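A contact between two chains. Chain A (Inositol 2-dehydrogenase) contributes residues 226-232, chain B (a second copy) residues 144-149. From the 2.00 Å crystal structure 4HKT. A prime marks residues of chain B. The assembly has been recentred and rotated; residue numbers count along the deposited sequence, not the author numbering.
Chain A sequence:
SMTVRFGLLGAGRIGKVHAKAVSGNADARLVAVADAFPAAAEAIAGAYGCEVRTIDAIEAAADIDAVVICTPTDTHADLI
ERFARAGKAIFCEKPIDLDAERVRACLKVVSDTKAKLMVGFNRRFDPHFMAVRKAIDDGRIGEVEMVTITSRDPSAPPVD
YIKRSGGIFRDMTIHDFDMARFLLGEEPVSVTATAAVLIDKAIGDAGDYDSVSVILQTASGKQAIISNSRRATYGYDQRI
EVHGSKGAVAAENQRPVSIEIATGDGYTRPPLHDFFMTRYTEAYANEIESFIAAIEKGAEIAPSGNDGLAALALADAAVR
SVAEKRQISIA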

# COMPACT_ATOMS: atom_id res chain seq x y z
N ILE A 226 -22.71 3.26 7.17
CA ILE A 226 -21.92 3.08 8.36
C ILE A 226 -21.88 1.58 8.73
O ILE A 226 -22.93 0.93 8.76
CB ILE A 226 -22.46 3.91 9.54
CG1 ILE A 226 -22.33 5.41 9.28
CG2 ILE A 226 -21.61 3.64 10.79
CD1 ILE A 226 -23.26 6.26 10.15
N SER A 227 -20.68 1.05 8.98
CA SER A 227 -20.49 -0.32 9.44
C SER A 227 -19.77 -0.27 10.80
O SER A 227 -18.72 0.34 10.90
CB SER A 227 -19.57 -1.08 8.45
OG SER A 227 -19.31 -2.41 8.85
N ASN A 228 -20.32 -0.93 11.83
CA ASN A 228 -19.74 -0.94 13.18
C ASN A 228 -19.68 -2.39 13.68
O ASN A 228 -20.65 -3.14 13.54
CB ASN A 228 -20.65 -0.17 14.17
CG ASN A 228 -20.48 1.35 14.18
OD1 ASN A 228 -21.14 2.00 15.00
ND2 ASN A 228 -19.68 1.94 13.26
N SER A 229 -18.56 -2.76 14.30
CA SER A 229 -18.42 -4.04 14.97
C SER A 229 -17.73 -3.77 16.32
O SER A 229 -16.75 -3.07 16.36
CB SER A 229 -17.52 -4.97 14.17
OG SER A 229 -17.19 -6.13 14.94
N ARG A 230 -18.24 -4.37 17.39
CA ARG A 230 -17.60 -4.27 18.69
C ARG A 230 -16.26 -5.03 18.88
O ARG A 230 -15.65 -4.92 19.98
CB ARG A 230 -18.58 -4.70 19.79
CG ARG A 230 -19.68 -3.71 20.10
CD ARG A 230 -19.09 -2.43 20.70
NE ARG A 230 -20.08 -1.68 21.42
CZ ARG A 230 -19.88 -0.48 21.95
NH1 ARG A 230 -18.73 0.13 21.79
NH2 ARG A 230 -20.90 0.16 22.52
N ARG A 231 -15.82 -5.80 17.90
CA ARG A 231 -14.60 -6.63 18.09
C ARG A 231 -13.88 -6.90 16.78
O ARG A 231 -14.45 -7.49 15.83
CB ARG A 231 -14.92 -8.00 18.79
CG ARG A 231 -13.66 -8.91 19.03
CD ARG A 231 -13.85 -10.39 18.62
NE ARG A 231 -14.39 -10.27 17.35
CZ ARG A 231 -15.44 -10.82 16.81
NH1 ARG A 231 -16.08 -11.91 17.24
NH2 ARG A 231 -15.73 -10.27 15.66
N ALA A 232 -12.61 -6.53 16.77
CA ALA A 232 -11.70 -6.86 15.68
C ALA A 232 -10.31 -7.27 16.21
O ALA A 232 -9.65 -6.49 16.87
CB ALA A 232 -11.57 -5.68 14.71
N VAL B 144 -18.08 -15.76 9.52
CA VAL B 144 -18.37 -14.51 8.79
C VAL B 144 -19.32 -13.69 9.65
O VAL B 144 -20.22 -14.25 10.25
CB VAL B 144 -18.99 -14.81 7.42
CG1 VAL B 144 -19.57 -13.55 6.77
CG2 VAL B 144 -17.95 -15.42 6.53
N GLU B 145 -19.07 -12.39 9.76
CA GLU B 145 -19.99 -11.48 10.47
C GLU B 145 -20.57 -10.34 9.55
O GLU B 145 -21.77 -10.14 9.45
CB GLU B 145 -19.26 -10.90 11.68
CG GLU B 145 -19.04 -11.96 12.75
CD GLU B 145 -18.18 -11.56 13.94
OE1 GLU B 145 -17.67 -10.39 14.08
OE2 GLU B 145 -18.00 -12.51 14.76
N MSE B 146 -19.69 -9.57 8.89
CA MSE B 146 -20.14 -8.35 8.19
C MSE B 146 -19.37 -8.24 6.89
O MSE B 146 -18.15 -8.32 6.89
CB MSE B 146 -19.89 -7.13 9.07
CG MSE B 146 -20.60 -7.30 10.42
SE MSE B 146 -20.45 -5.70 11.52
CE MSE B 146 -21.76 -4.70 10.45
N VAL B 147 -20.08 -8.08 5.79
CA VAL B 147 -19.51 -8.02 4.44
C VAL B 147 -19.72 -6.61 3.94
O VAL B 147 -20.78 -6.02 4.18
CB VAL B 147 -20.25 -9.00 3.50
CG1 VAL B 147 -19.86 -8.80 2.04
CG2 VAL B 147 -20.00 -10.42 3.96
N THR B 148 -18.73 -6.06 3.26
CA THR B 148 -18.87 -4.77 2.60
C THR B 148 -18.40 -4.90 1.14
O THR B 148 -17.30 -5.45 0.84
CB THR B 148 -18.08 -3.64 3.31
OG1 THR B 148 -18.29 -3.70 4.72
CG2 THR B 148 -18.54 -2.25 2.82
N ILE B 149 -19.25 -4.44 0.25
CA ILE B 149 -19.08 -4.60 -1.21
C ILE B 149 -19.28 -3.23 -1.79
O ILE B 149 -20.32 -2.61 -1.57
CB ILE B 149 -20.09 -5.58 -1.81
CG1 ILE B 149 -19.88 -6.98 -1.29
CG2 ILE B 149 -20.03 -5.62 -3.35
CD1 ILE B 149 -21.04 -7.90 -1.59
O HOH W 1 -19.75 -4.17 6.83
O HOH W 2 -19.19 -8.02 13.91

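Two nearly antiparallel strands from two copies of the protein face each other through their side chains, joined by an arginine–glutamate salt bridge at one end, a selenomethionine packed against the backbone in the middle, and two bridging waters. The axes of strand 226-229 and strand 144-149 run at 160° and come no closer than 8.9 Å, and the nearest CA atoms, those of Ser227 and Met146′, are 8.1 Å apart. That spacing is too wide for the backbone pairing of a shared sheet, so side chains and water fill the gap, and 248 Å² of surface is buried in total.

The salt bridge supplies the only direct hydrogen bonds between the two stretches. Arg231 lies in the loop just past its strand; its CA-to-CB bond points sideways, but the long side chain brings the guanidinium to the carboxylate of Glu145′. Two hydrogen bonds join the groups: NH2 of Arg231 to OE1 of Glu145′ at a very short 2.5 Å, and NH1 of Arg231 to OE2 of Glu145′ at 3.2 Å. Each nitrogen thus serves a different oxygen, and OE1 meets the guanidinium at its edge, near its plane, where the N-H groups point. Glu145′ directs its CA-to-CB bond toward chain A and holds an m, t conformation; in this buried position, the charge of its carboxylate is matched by that of the arginine.

Met146′, modelled as selenomethionine, has the largest area covered in the contact, 69 Å². With its CA-to-CB bond toward the other strand and its chi angles m, t, p, it lays its end along chain A: SE of Met146′ sits 3.3 Å from O of Asn228 and 4.0 Å from CB of Ser229, while CE of Met146′ reaches to 3.7 Å from OG of Ser227. A long, flexible, unbranched side chain suits this gap, and the small serines leave room for it.

Alternation along the strands orders much of the contact. Ser227 and Ser229 point toward chain B, whereas Asn228 between them points away and meets Met146′ through its backbone oxygen; its own amide is held within the strand, ND2 of Asn228 donating to O of Ser227 at 3.0 Å. On chain B, Met146′ and Thr148′ point toward chain A and Val147′ between them points away, but Glu145′, next to Met146′, also points toward chain A, so the alternation is broken there; the backbone psi of Glu145′ is -54°.

Water completes the polar contacts that the short hydroxyl side chains do not make directly. OG of Ser227 and OG1 of Thr148′ are 4.4 Å apart, and water 1 spans them, 2.7 Å from OG of Ser227 and 2.6 Å from OG1 of Thr148′; it also donates a weak hydrogen bond to O of Val147′ at 3.4 Å. Near the salt bridge, water 2 lies 2.9 Å from OG of Ser229 and donates to OE1 of Glu145′ at 2.8 Å, so this one oxygen receives both arginine and water. OG of Ser229 also accepts a 3.3 Å hydrogen bond from N of Arg231, tying the strand end to the loop that carries the arginine.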